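Local coordinates for protein dermonecrotic toxin (Pasteurella multocida, PDB 2EBF) that acts as a potent mitogen, induces bone resorption and is associated with the severe progressive form of atrophic rhinitis in pigs, at residues Lys127-Pro132 with Phe154-Ala159; Gly283-Tyr288 with Thr426-Leu431; Glu361-Cys366 with Leu389-Asp394; Pro581-Arg586 with Ala608-Val613. All blocks are in the same frame, centred on the assembly; numbering follows the deposited sequence.

Interaction 1 of 4, residues Lys127-Pro132 with Phe154-Ala159; sequences KALYLP and FLLRTA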
loop_
_atom_site.group_PDB
_atom_site.type_symbol
_atom_site.label_atom_id
_atom_site.label_comp_id
_atom_site.label_asym_id
_atom_site.label_seq_id
_atom_site.Cartn_x
_atom_site.Cartn_y
_atom_site.Cartn_z
ATOM N N LYS A 127 -14.588 -11.919 -18.257
ATOM C CA LYS A 127 -13.773 -11.999 -19.458
ATOM C C LYS A 127 -13.252 -10.634 -19.918
ATOM O O LYS A 127 -12.186 -10.564 -20.520
ATOM C CB LYS A 127 -14.534 -12.693 -20.599
ATOM C CG LYS A 127 -14.872 -14.155 -20.315
ATOM C CD LYS A 127 -15.108 -14.955 -21.599
ATOM C CE LYS A 127 -16.441 -14.640 -22.242
ATOM N NZ LYS A 127 -16.636 -15.417 -23.515
ATOM N N ALA A 128 -13.996 -9.560 -19.645
ATOM C CA ALA A 128 -13.558 -8.218 -20.003
ATOM C C ALA A 128 -12.408 -7.724 -19.121
ATOM O O ALA A 128 -11.605 -6.879 -19.549
ATOM C CB ALA A 128 -14.738 -7.231 -19.939
ATOM N N LEU A 129 -12.355 -8.226 -17.890
ATOM C CA LEU A 129 -11.360 -7.801 -16.898
ATOM C C LEU A 129 -10.121 -8.685 -16.832
ATOM O O LEU A 129 -9.002 -8.185 -16.676
ATOM C CB LEU A 129 -12.005 -7.805 -15.525
ATOM C CG LEU A 129 -12.515 -6.497 -14.912
ATOM C CD1 LEU A 129 -12.576 -5.344 -15.900
ATOM C CD2 LEU A 129 -13.826 -6.769 -14.257
ATOM N N TYR A 130 -10.345 -9.993 -16.897
ATOM C CA TYR A 130 -9.288 -10.983 -16.738
ATOM C C TYR A 130 -9.049 -11.669 -18.067
ATOM O O TYR A 130 -9.894 -12.415 -18.552
ATOM C CB TYR A 130 -9.648 -11.970 -15.613
ATOM C CG TYR A 130 -9.827 -11.253 -14.290
ATOM C CD1 TYR A 130 -8.731 -10.989 -13.466
ATOM C CD2 TYR A 130 -11.086 -10.781 -13.887
ATOM C CE1 TYR A 130 -8.882 -10.320 -12.259
ATOM C CE2 TYR A 130 -11.240 -10.101 -12.678
ATOM C CZ TYR A 130 -10.131 -9.868 -11.877
ATOM O OH TYR A 130 -10.268 -9.174 -10.698
ATOM N N LEU A 131 -7.892 -11.386 -18.657
ATOM C CA LEU A 131 -7.550 -11.883 -19.979
ATOM C C LEU A 131 -7.179 -13.369 -19.826
ATOM O O LEU A 131 -6.962 -13.815 -18.702
ATOM C CB LEU A 131 -6.404 -11.054 -20.556
ATOM C CG LEU A 131 -6.767 -9.625 -21.029
ATOM C CD1 LEU A 131 -7.564 -8.880 -19.986
ATOM C CD2 LEU A 131 -5.531 -8.846 -21.363
ATOM N N PRO A 132 -7.143 -14.136 -20.932
ATOM C CA PRO A 132 -6.855 -15.578 -20.822
ATOM C C PRO A 132 -5.582 -15.948 -20.057
ATOM O O PRO A 132 -5.543 -16.997 -19.404
ATOM C CB PRO A 132 -6.743 -16.023 -22.286
ATOM C CG PRO A 132 -7.621 -15.061 -23.020
ATOM C CD PRO A 132 -7.387 -13.745 -22.335
ATOM N N PHE A 154 -8.660 -2.722 -6.406
ATOM C CA PHE A 154 -7.301 -2.372 -6.037
ATOM C C PHE A 154 -6.325 -3.438 -6.530
ATOM O O PHE A 154 -5.282 -3.127 -7.101
ATOM C CB PHE A 154 -7.188 -2.236 -4.512
ATOM C CG PHE A 154 -5.778 -2.065 -4.026
ATOM C CD1 PHE A 154 -5.253 -0.797 -3.809
ATOM C CD2 PHE A 154 -4.963 -3.177 -3.805
ATOM C CE1 PHE A 154 -3.942 -0.638 -3.371
ATOM C CE2 PHE A 154 -3.647 -3.026 -3.367
ATOM C CZ PHE A 154 -3.139 -1.765 -3.154
ATOM N N LEU A 155 -6.682 -4.696 -6.311
ATOM C CA LEU A 155 -5.788 -5.781 -6.681
ATOM C C LEU A 155 -5.607 -5.907 -8.188
ATOM O O LEU A 155 -4.492 -6.142 -8.639
ATOM C CB LEU A 155 -6.229 -7.098 -6.050
ATOM C CG LEU A 155 -6.090 -7.154 -4.522
ATOM C CD1 LEU A 155 -6.909 -8.310 -3.991
ATOM C CD2 LEU A 155 -4.620 -7.233 -4.043
ATOM N N LEU A 156 -6.676 -5.748 -8.965
ATOM C CA LEU A 156 -6.536 -5.808 -10.435
ATOM C C LEU A 156 -5.747 -4.610 -10.973
ATOM O O LEU A 156 -4.949 -4.750 -11.888
ATOM C CB LEU A 156 -7.889 -5.936 -11.148
ATOM C CG LEU A 156 -7.808 -6.060 -12.676
ATOM C CD1 LEU A 156 -7.064 -7.339 -13.085
ATOM C CD2 LEU A 156 -9.197 -6.094 -13.229
ATOM N N ARG A 157 -5.967 -3.438 -10.388
ATOM C CA ARG A 157 -5.207 -2.252 -10.733
ATOM C C ARG A 157 -3.729 -2.481 -10.517
ATOM O O ARG A 157 -2.921 -2.196 -11.401
ATOM C CB ARG A 157 -5.681 -1.057 -9.895
ATOM C CG ARG A 157 -4.782 0.152 -9.968
ATOM C CD ARG A 157 -5.026 1.059 -8.766
ATOM N NE ARG A 157 -6.426 1.452 -8.667
ATOM C CZ ARG A 157 -7.053 1.748 -7.530
ATOM N NH1 ARG A 157 -6.409 1.689 -6.368
ATOM N NH2 ARG A 157 -8.331 2.092 -7.555
ATOM N N THR A 158 -3.384 -3.025 -9.351
ATOM C CA THR A 158 -2.000 -3.315 -8.982
ATOM C C THR A 158 -1.387 -4.365 -9.926
ATOM O O THR A 158 -0.241 -4.218 -10.395
ATOM C CB THR A 158 -1.923 -3.777 -7.493
ATOM O OG1 THR A 158 -2.551 -2.792 -6.651
ATOM C CG2 THR A 158 -0.476 -4.000 -7.039
ATOM N N ALA A 159 -2.158 -5.418 -10.203
ATOM C CA ALA A 159 -1.708 -6.501 -11.077
ATOM C C ALA A 159 -1.388 -5.971 -12.478
ATOM O O ALA A 159 -0.362 -6.320 -13.047
ATOM C CB ALA A 159 -2.764 -7.594 -11.165
#
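This is a buried apolar contact in which Leu156 packs against Leu129 and Tyr130. It joins the C-terminal end of helix 115-129, where Tyr130 is the first residue to leave the helical path, to the middle of helix 151-164. Leu156 is the sole residue of its segment that takes part, and its two methyls divide the work. Leu156 CD2 sits 3.7 Å from CG of Leu129. Leu156 CD1 sits 3.6 Å from CE1 of Tyr130, meeting the ring at a slant. The torsions explain the reach: Leu156 holds CG anti to its own backbone N (chi1 -178°), which extends the fork of methyls across the gap. Tyr130 has CG beside its backbone N (chi1 -60°), and its ring comes nearer to the other helix than its backbone does. Near the end of the ring, Tyr130 OH passes 4.0 Å from Leu156 CB. The hydroxyl's polar partner is His96 of helix 88-108, through a hydrogen bond to NE2. Leu156 also touches His96, and Leu129 lies on Met95 and Met99 of the same helix. Tyr130 also touches Lys138 and Ile141 of helix 135-143, its side chain about 7 Å from a bound glucose unit. A tyrosine hydroxyl bonded to histidine, its ring against aliphatic side chains of neighbouring helices, is typical of the interior of a helical bundle, here the one that includes the membrane localization domain.

Interaction 2 of 4, residues Gly283-Tyr288 with Thr426-Leu431; sequences GPYELY and TLDAML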
loop_
_atom_site.group_PDB
_atom_site.type_symbol
_atom_site.label_atom_id
_atom_site.label_comp_id
_atom_site.label_asym_id
_atom_site.label_seq_id
_atom_site.Cartn_x
_atom_site.Cartn_y
_atom_site.Cartn_z
ATOM N N GLY A 283 -15.653 2.328 40.237
ATOM C CA GLY A 283 -14.483 2.900 39.575
ATOM C C GLY A 283 -14.798 4.235 38.921
ATOM O O GLY A 283 -15.960 4.657 38.909
ATOM N N PRO A 284 -13.766 4.911 38.367
ATOM C CA PRO A 284 -13.936 6.219 37.713
ATOM C C PRO A 284 -14.896 6.197 36.519
ATOM O O PRO A 284 -15.597 7.183 36.274
ATOM C CB PRO A 284 -12.517 6.582 37.260
ATOM C CG PRO A 284 -11.746 5.312 37.295
ATOM C CD PRO A 284 -12.362 4.462 38.350
ATOM N N TYR A 285 -14.940 5.085 35.793
ATOM C CA TYR A 285 -15.842 4.977 34.640
ATOM C C TYR A 285 -16.919 3.900 34.813
ATOM O O TYR A 285 -17.704 3.623 33.889
ATOM C CB TYR A 285 -15.031 4.823 33.342
ATOM C CG TYR A 285 -14.058 5.976 33.137
ATOM C CD1 TYR A 285 -12.680 5.788 33.254
ATOM C CD2 TYR A 285 -14.526 7.266 32.864
ATOM C CE1 TYR A 285 -11.789 6.857 33.083
ATOM C CE2 TYR A 285 -13.647 8.332 32.693
ATOM C CZ TYR A 285 -12.285 8.118 32.800
ATOM O OH TYR A 285 -11.436 9.175 32.636
ATOM N N GLU A 286 -16.950 3.310 36.009
ATOM C CA GLU A 286 -17.982 2.349 36.419
ATOM C C GLU A 286 -18.037 1.129 35.483
ATOM O O GLU A 286 -17.093 0.876 34.736
ATOM C CB GLU A 286 -19.348 3.046 36.551
ATOM C CG GLU A 286 -20.357 2.353 37.477
ATOM C CD GLU A 286 -19.948 2.353 38.940
ATOM O OE1 GLU A 286 -19.475 3.396 39.449
ATOM O OE2 GLU A 286 -20.118 1.301 39.590
ATOM N N LEU A 287 -19.131 0.377 35.515
ATOM C CA LEU A 287 -19.209 -0.852 34.737
ATOM C C LEU A 287 -19.833 -0.652 33.355
ATOM O O LEU A 287 -19.603 -1.454 32.456
ATOM C CB LEU A 287 -19.972 -1.931 35.522
ATOM C CG LEU A 287 -19.731 -3.407 35.161
ATOM C CD1 LEU A 287 -18.294 -3.852 35.474
ATOM C CD2 LEU A 287 -20.743 -4.308 35.867
ATOM N N TYR A 288 -20.582 0.438 33.192
ATOM C CA TYR A 288 -21.535 0.604 32.081
ATOM C C TYR A 288 -20.967 0.495 30.657
ATOM O O TYR A 288 -21.586 -0.153 29.806
ATOM C CB TYR A 288 -22.349 1.897 32.237
ATOM C CG TYR A 288 -22.781 2.196 33.660
ATOM C CD1 TYR A 288 -23.254 1.187 34.500
ATOM C CD2 TYR A 288 -22.724 3.493 34.162
ATOM C CE1 TYR A 288 -23.643 1.462 35.811
ATOM C CE2 TYR A 288 -23.115 3.783 35.468
ATOM C CZ TYR A 288 -23.573 2.764 36.286
ATOM O OH TYR A 288 -23.956 3.049 37.584
ATOM N N THR A 426 -10.935 9.638 27.423
ATOM C CA THR A 426 -10.537 8.470 26.619
ATOM C C THR A 426 -9.069 8.121 26.852
ATOM O O THR A 426 -8.726 6.964 27.114
ATOM C CB THR A 426 -10.805 8.685 25.117
ATOM O OG1 THR A 426 -12.188 9.005 24.930
ATOM C CG2 THR A 426 -10.473 7.425 24.315
ATOM N N LEU A 427 -8.215 9.134 26.778
ATOM C CA LEU A 427 -6.811 9.002 27.165
ATOM C C LEU A 427 -6.665 8.381 28.566
ATOM O O LEU A 427 -5.937 7.393 28.748
ATOM C CB LEU A 427 -6.116 10.369 27.084
ATOM C CG LEU A 427 -4.642 10.490 27.513
ATOM C CD1 LEU A 427 -3.740 9.587 26.669
ATOM C CD2 LEU A 427 -4.171 11.942 27.466
ATOM N N ASP A 428 -7.389 8.941 29.538
ATOM C CA ASP A 428 -7.357 8.470 30.924
ATOM C C ASP A 428 -7.726 6.991 31.017
ATOM O O ASP A 428 -7.024 6.208 31.666
ATOM C CB ASP A 428 -8.300 9.321 31.789
ATOM C CG ASP A 428 -8.157 9.041 33.278
ATOM O OD1 ASP A 428 -7.020 8.825 33.759
ATOM O OD2 ASP A 428 -9.193 9.045 33.977
ATOM N N ALA A 429 -8.817 6.614 30.349
ATOM C CA ALA A 429 -9.261 5.228 30.304
ATOM C C ALA A 429 -8.201 4.341 29.665
ATOM O O ALA A 429 -7.916 3.239 30.154
ATOM C CB ALA A 429 -10.566 5.117 29.535
ATOM N N MET A 430 -7.617 4.826 28.570
ATOM C CA MET A 430 -6.579 4.070 27.872
ATOM C C MET A 430 -5.345 3.868 28.756
ATOM O O MET A 430 -4.762 2.771 28.780
ATOM C CB MET A 430 -6.225 4.730 26.536
ATOM C CG MET A 430 -7.315 4.579 25.470
ATOM S SD MET A 430 -6.704 5.044 23.840
ATOM C CE MET A 430 -8.117 4.726 22.788
ATOM N N LEU A 431 -4.972 4.903 29.506
ATOM C CA LEU A 431 -3.874 4.785 30.481
ATOM C C LEU A 431 -4.153 3.738 31.556
ATOM O O LEU A 431 -3.270 2.943 31.887
ATOM C CB LEU A 431 -3.532 6.133 31.125
ATOM C CG LEU A 431 -2.931 7.220 30.220
ATOM C CD1 LEU A 431 -2.856 8.546 30.961
ATOM C CD2 LEU A 431 -1.556 6.834 29.665
#
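Tyr285 and Ala429 have the nearest CA atoms across the two segments, 7.9 Å apart. Segment 283-288 is a loop leading into helix 288-300, whereas 426-431 is regular helix. The gap is bridged by one long side chain, that of Tyr285. The side chain leaves the backbone toward the helix, with CG beside the backbone N (chi1 -57°). The hydroxyl at its end donates a short hydrogen bond of 2.6 Å from Tyr285 OH to Asp428 OD2. OD2 lies near the plane of the ring, at its edge. On the acceptor side the bond uses the anti lone pair of OD2, the one turned away from OD1. The ring and carboxylate planes stand 69° apart. Asp428 presents its carboxylate with CG anti to its backbone N (chi1 -171°). The other oxygen, OD1, forms a salt bridge with Arg444 of helix 442-452, which would hold the carboxylate in place for the tyrosine and probably favours its ionised form. Alongside the polar bond, Tyr285 CE1 rests 4.1 Å from Ala429 CB. The ring also touches Met250 and Asn279. The aspartate thus links the loop tyrosine to Arg444 and ties the loop to helix 425-434. That helix belongs to the helical connection between the adjacent parallel strands 399-402 and 456-461, an arrangement typical of an alpha/beta fold, here in the C2 domain.

Interaction 3 of 4, residues Glu361-Cys366 with Leu389-Asp394; sequences ERIEKC and LTTFID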
loop_
_atom_site.group_PDB
_atom_site.type_symbol
_atom_site.label_atom_id
_atom_site.label_comp_id
_atom_site.label_asym_id
_atom_site.label_seq_id
_atom_site.Cartn_x
_atom_site.Cartn_y
_atom_site.Cartn_z
ATOM N N GLU A 361 27.218 8.309 30.673
ATOM C CA GLU A 361 27.915 8.350 29.381
ATOM C C GLU A 361 26.996 7.835 28.273
ATOM O O GLU A 361 26.962 8.388 27.164
ATOM C CB GLU A 361 29.190 7.516 29.445
ATOM C CG GLU A 361 30.322 8.220 30.167
ATOM C CD GLU A 361 31.502 7.310 30.475
ATOM O OE1 GLU A 361 32.568 7.854 30.838
ATOM O OE2 GLU A 361 31.368 6.068 30.376
ATOM N N ARG A 362 26.249 6.780 28.588
ATOM C CA ARG A 362 25.227 6.259 27.682
ATOM C C ARG A 362 24.155 7.290 27.347
ATOM O O ARG A 362 23.786 7.445 26.186
ATOM C CB ARG A 362 24.595 4.999 28.252
ATOM C CG ARG A 362 25.379 3.740 27.914
ATOM C CD ARG A 362 24.837 2.543 28.640
ATOM N NE ARG A 362 25.557 2.287 29.877
ATOM C CZ ARG A 362 25.100 1.531 30.870
ATOM N NH1 ARG A 362 23.910 0.958 30.787
ATOM N NH2 ARG A 362 25.829 1.364 31.963
ATOM N N ILE A 363 23.659 7.997 28.358
ATOM C CA ILE A 363 22.632 9.014 28.141
ATOM C C ILE A 363 23.165 10.162 27.287
ATOM O O ILE A 363 22.452 10.666 26.400
ATOM C CB ILE A 363 22.074 9.573 29.473
ATOM C CG1 ILE A 363 21.427 8.445 30.292
ATOM C CG2 ILE A 363 21.100 10.729 29.198
ATOM C CD1 ILE A 363 21.051 8.837 31.736
ATOM N N GLU A 364 24.406 10.567 27.565
ATOM C CA GLU A 364 25.096 11.595 26.783
ATOM C C GLU A 364 25.274 11.180 25.331
ATOM O O GLU A 364 25.043 11.983 24.432
ATOM C CB GLU A 364 26.458 11.932 27.394
ATOM C CG GLU A 364 26.365 12.821 28.622
ATOM C CD GLU A 364 27.612 12.778 29.504
ATOM O OE1 GLU A 364 28.656 12.235 29.071
ATOM O OE2 GLU A 364 27.541 13.290 30.642
ATOM N N LYS A 365 25.680 9.931 25.114
ATOM C CA LYS A 365 25.870 9.407 23.763
ATOM C C LYS A 365 24.551 9.300 23.004
ATOM O O LYS A 365 24.501 9.649 21.830
ATOM C CB LYS A 365 26.604 8.064 23.778
ATOM C CG LYS A 365 27.197 7.672 22.408
ATOM C CD LYS A 365 28.442 6.821 22.584
ATOM C CE LYS A 365 29.276 6.765 21.311
ATOM N NZ LYS A 365 30.190 7.950 21.160
ATOM N N CYS A 366 23.491 8.828 23.667
ATOM C CA CYS A 366 22.166 8.708 23.029
ATOM C C CYS A 366 21.603 10.074 22.636
ATOM O O CYS A 366 21.079 10.255 21.524
ATOM C CB CYS A 366 21.168 7.970 23.941
ATOM S SG CYS A 366 21.501 6.184 24.119
ATOM N N LEU A 389 15.708 11.041 34.412
ATOM C CA LEU A 389 15.110 12.050 33.537
ATOM C C LEU A 389 15.901 13.360 33.459
ATOM O O LEU A 389 16.106 13.912 32.371
ATOM C CB LEU A 389 13.660 12.311 33.943
ATOM C CG LEU A 389 12.875 13.340 33.125
ATOM C CD1 LEU A 389 12.789 12.929 31.654
ATOM C CD2 LEU A 389 11.492 13.538 33.717
ATOM N N THR A 390 16.360 13.842 34.608
ATOM C CA THR A 390 17.116 15.087 34.689
ATOM C C THR A 390 18.302 15.070 33.738
ATOM O O THR A 390 18.626 16.084 33.116
ATOM C CB THR A 390 17.615 15.324 36.128
ATOM O OG1 THR A 390 16.486 15.533 36.978
ATOM C CG2 THR A 390 18.551 16.551 36.223
ATOM N N THR A 391 18.940 13.906 33.631
ATOM C CA THR A 391 20.147 13.752 32.845
ATOM C C THR A 391 19.813 13.791 31.356
ATOM O O THR A 391 20.557 14.376 30.566
ATOM C CB THR A 391 20.892 12.450 33.242
ATOM O OG1 THR A 391 21.086 12.446 34.668
ATOM C CG2 THR A 391 22.249 12.353 32.547
ATOM N N PHE A 392 18.697 13.181 30.976
ATOM C CA PHE A 392 18.229 13.259 29.594
ATOM C C PHE A 392 17.922 14.711 29.215
ATOM O O PHE A 392 18.321 15.170 28.146
ATOM C CB PHE A 392 16.988 12.382 29.365
ATOM C CG PHE A 392 17.296 10.913 29.195
ATOM C CD1 PHE A 392 17.550 10.381 27.925
ATOM C CD2 PHE A 392 17.309 10.056 30.297
ATOM C CE1 PHE A 392 17.835 9.014 27.752
ATOM C CE2 PHE A 392 17.587 8.687 30.138
ATOM C CZ PHE A 392 17.846 8.169 28.867
ATOM N N ILE A 393 17.219 15.414 30.101
ATOM C CA ILE A 393 16.808 16.806 29.880
ATOM C C ILE A 393 18.028 17.720 29.743
ATOM O O ILE A 393 18.089 18.569 28.846
ATOM C CB ILE A 393 15.870 17.290 31.017
ATOM C CG1 ILE A 393 14.553 16.496 30.991
ATOM C CG2 ILE A 393 15.587 18.793 30.929
ATOM C CD1 ILE A 393 13.606 16.830 32.140
ATOM N N ASP A 394 19.001 17.531 30.629
ATOM C CA ASP A 394 20.242 18.298 30.602
ATOM C C ASP A 394 21.048 18.129 29.317
ATOM O O ASP A 394 21.828 19.013 28.948
ATOM C CB ASP A 394 21.111 17.926 31.800
ATOM C CG ASP A 394 20.584 18.492 33.100
ATOM O OD1 ASP A 394 19.614 19.285 33.080
ATOM O OD2 ASP A 394 21.164 18.155 34.154
#
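Ile363 carries the 361-366 side of this contact, meeting Thr391 and Phe392 of helix 389-394. Before it, exposed Glu361 bonds back through OE2 to Ser358 N, and Arg362 makes a cation-pi contact with Phe354. Ile363 then points at the second helix, and its CA lies 6.3 Å from the CA of Phe392. Its CG1 sits beside the backbone N (chi1 -61°), which leaves CG2 anti to that N and aimed at the phenyl ring. Ile363 CG2 stands over the centre of one ring face, 3.7 Å from the centroid of Phe392 and 9° off the normal, a CH-pi contact of nearly vertical approach. The longer branch runs on past the ring: Ile363 CD1 is 3.8 Å from Phe392 CE2. Ile363 CD1 also reaches Thr391 CG2, at 3.8 Å, so one isoleucine touches two successive residues. Thr391 offers its methyl to this contact, not its hydroxyl. Further along, Cys366 turns the same way but leans on Val373 of strand 372-376. Phe392 continues inward to Phe375 of that strand and meets the ring of Phe385 at an angle of about 60°. Trp537, on an outermost strand of the sheet, also touches Ile363. Helix 359-370, just before strand 372-376, and helix 389-394, which follows after helix 379-387, thus pack on each other beside the six-stranded mixed sheet, as is typical of an alpha/beta layered fold, here within the C2 domain.

Interaction 4 of 4, residues Pro581-Arg586 with Ala608-Val613; sequences PTEQSR and AIKNDV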
loop_
_atom_site.group_PDB
_atom_site.type_symbol
_atom_site.label_atom_id
_atom_site.label_comp_id
_atom_site.label_asym_id
_atom_site.label_seq_id
_atom_site.Cartn_x
_atom_site.Cartn_y
_atom_site.Cartn_z
ATOM N N PRO A 581 13.300 14.758 -35.065
ATOM C CA PRO A 581 14.376 15.221 -34.194
ATOM C C PRO A 581 15.549 15.721 -35.034
ATOM O O PRO A 581 15.746 15.266 -36.166
ATOM C CB PRO A 581 14.772 13.963 -33.410
ATOM C CG PRO A 581 14.214 12.828 -34.166
ATOM C CD PRO A 581 13.034 13.315 -34.915
ATOM N N THR A 582 16.298 16.669 -34.484
ATOM C CA THR A 582 17.466 17.220 -35.154
ATOM C C THR A 582 18.622 17.233 -34.169
ATOM O O THR A 582 18.430 17.018 -32.972
ATOM C CB THR A 582 17.222 18.665 -35.646
ATOM O OG1 THR A 582 16.853 19.493 -34.536
ATOM C CG2 THR A 582 16.129 18.709 -36.711
ATOM N N GLU A 583 19.822 17.503 -34.672
ATOM C CA GLU A 583 20.978 17.649 -33.801
ATOM C C GLU A 583 20.749 18.788 -32.809
ATOM O O GLU A 583 21.123 18.678 -31.639
ATOM C CB GLU A 583 22.257 17.838 -34.616
ATOM C CG GLU A 583 22.722 16.551 -35.323
ATOM C CD GLU A 583 23.210 15.482 -34.353
ATOM O OE1 GLU A 583 24.441 15.382 -34.173
ATOM O OE2 GLU A 583 22.376 14.749 -33.767
ATOM N N GLN A 584 20.095 19.852 -33.280
ATOM C CA GLN A 584 19.690 20.964 -32.423
ATOM C C GLN A 584 18.779 20.520 -31.273
ATOM O O GLN A 584 19.039 20.854 -30.117
ATOM C CB GLN A 584 19.024 22.080 -33.248
ATOM C CG GLN A 584 18.644 23.311 -32.419
ATOM C CD GLN A 584 18.156 24.495 -33.251
ATOM O OE1 GLN A 584 18.574 25.634 -33.027
ATOM N NE2 GLN A 584 17.267 24.234 -34.207
ATOM N N SER A 585 17.732 19.756 -31.588
ATOM C CA SER A 585 16.791 19.277 -30.569
ATOM C C SER A 585 17.445 18.286 -29.610
ATOM O O SER A 585 17.110 18.241 -28.422
ATOM C CB SER A 585 15.539 18.661 -31.213
ATOM O OG SER A 585 15.826 17.445 -31.888
ATOM N N ARG A 586 18.385 17.499 -30.128
ATOM C CA ARG A 586 19.097 16.513 -29.320
ATOM C C ARG A 586 20.140 17.099 -28.357
ATOM O O ARG A 586 20.521 16.441 -27.390
ATOM C CB ARG A 586 19.770 15.475 -30.219
ATOM C CG ARG A 586 18.815 14.646 -31.059
ATOM C CD ARG A 586 19.596 13.713 -31.992
ATOM N NE ARG A 586 18.731 13.024 -32.952
ATOM C CZ ARG A 586 18.812 13.145 -34.274
ATOM N NH1 ARG A 586 19.732 13.932 -34.835
ATOM N NH2 ARG A 586 17.977 12.467 -35.050
ATOM N N ALA A 608 34.514 13.318 -31.982
ATOM C CA ALA A 608 35.485 12.313 -32.427
ATOM C C ALA A 608 34.824 11.140 -33.164
ATOM O O ALA A 608 35.241 10.776 -34.269
ATOM C CB ALA A 608 36.283 11.803 -31.242
ATOM N N ILE A 609 33.796 10.565 -32.550
ATOM C CA ILE A 609 33.071 9.437 -33.133
ATOM C C ILE A 609 32.423 9.834 -34.458
ATOM O O ILE A 609 32.557 9.130 -35.457
ATOM C CB ILE A 609 32.001 8.897 -32.164
ATOM C CG1 ILE A 609 32.667 8.333 -30.906
ATOM C CG2 ILE A 609 31.170 7.806 -32.842
ATOM C CD1 ILE A 609 31.771 8.289 -29.689
ATOM N N LYS A 610 31.736 10.975 -34.465
ATOM C CA LYS A 610 31.031 11.421 -35.665
ATOM C C LYS A 610 32.001 11.764 -36.795
ATOM O O LYS A 610 31.652 11.657 -37.975
ATOM C CB LYS A 610 30.138 12.620 -35.345
ATOM C CG LYS A 610 28.946 12.246 -34.504
ATOM C CD LYS A 610 28.091 13.447 -34.174
ATOM C CE LYS A 610 26.709 12.988 -33.729
ATOM N NZ LYS A 610 26.191 13.835 -32.616
ATOM N N ASN A 611 33.216 12.167 -36.420
ATOM C CA ASN A 611 34.263 12.484 -37.385
ATOM C C ASN A 611 35.305 11.386 -37.577
ATOM O O ASN A 611 36.389 11.644 -38.092
ATOM C CB ASN A 611 34.939 13.810 -37.025
ATOM C CG ASN A 611 34.056 14.991 -37.315
ATOM O OD1 ASN A 611 33.811 15.323 -38.478
ATOM N ND2 ASN A 611 33.559 15.634 -36.263
ATOM N N ASP A 612 34.976 10.161 -37.185
ATOM C CA ASP A 612 35.887 9.045 -37.410
ATOM C C ASP A 612 35.647 8.435 -38.793
ATOM O O ASP A 612 34.518 8.092 -39.139
ATOM C CB ASP A 612 35.747 7.990 -36.309
ATOM C CG ASP A 612 36.793 6.900 -36.429
ATOM O OD1 ASP A 612 36.452 5.810 -36.911
ATOM O OD2 ASP A 612 37.969 7.160 -36.081
ATOM N N VAL A 613 36.713 8.317 -39.585
ATOM C CA VAL A 613 36.610 7.792 -40.950
ATOM C C VAL A 613 36.065 6.357 -40.956
ATOM O O VAL A 613 35.176 6.018 -41.736
ATOM C CB VAL A 613 37.976 7.846 -41.690
ATOM C CG1 VAL A 613 37.920 7.057 -43.009
ATOM C CG2 VAL A 613 38.387 9.285 -41.936
HETATM O O HOH W 1 23.608 12.406 -33.114
HETATM O O HOH W 2 23.847 13.655 -30.930
#
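The carboxylate of Glu583 meets Lys610 with OE1 and Arg586 with OE2, giving a three-residue salt-bridge network at the surface of the C3 domain. Lys610 NZ donates to Glu583 OE1 at 2.8 Å, on the syn lone pair of that oxygen, the side of OE2. Arg586 NH1 comes to Glu583 OE2 at 3.0 Å from the anti side, 24° out of the carboxylate plane. The guanidinium is tilted too, with OE2 21° out of its plane. One face of that guanidinium lies above the carbonyl carbon of Pro581, offset toward the rim. Its NH2 forms further salt bridges with Asp693 and Glu707, so Arg586 ties helix 583-591 to the neighbouring parts of the domain. Glu583 and Lys610 come from opposite directions, across 12.0 Å between their CA atoms, and the glutamate bends at chi2 (-68°) to present its oxygens. Lys610 extends from the end of helix 596-610 and also touches Ile698 on the edge strand 697-700. The start of helix 583-591 is fixed by a capping box: Ser585 N donates to Thr582 OG1, and Thr582 N returns a bond of 2.8 Å to Ser585 OG. Two waters also accept from the ammonium group. Water 2 accepts from Lys610 NZ at 2.9 Å, and water 1 bridges, 3.0 Å from Lys610 NZ and 2.7 Å from Glu583 OE2.

Overall arrangement
Along the chain interaction 1 comes first, in the helical bundle, its centre about 45 Å from interaction 4 and about 48 Å from interaction 2. Interaction 3 falls within the chain span bracketed by interaction 2, and both belong to the C2 domain, their centres about 35 Å apart. Their segments 389-394 and 426-431 are helices to either side in sequence of strand 399-402 of the mixed sheet. Interaction 4 comes last, in the C3 domain beside a separate antiparallel sheet, its centre about 78 Å from that of interaction 2. None of the contacts touch. They fall in three regions of the chain, consistent with a toxin built from distinct structural units.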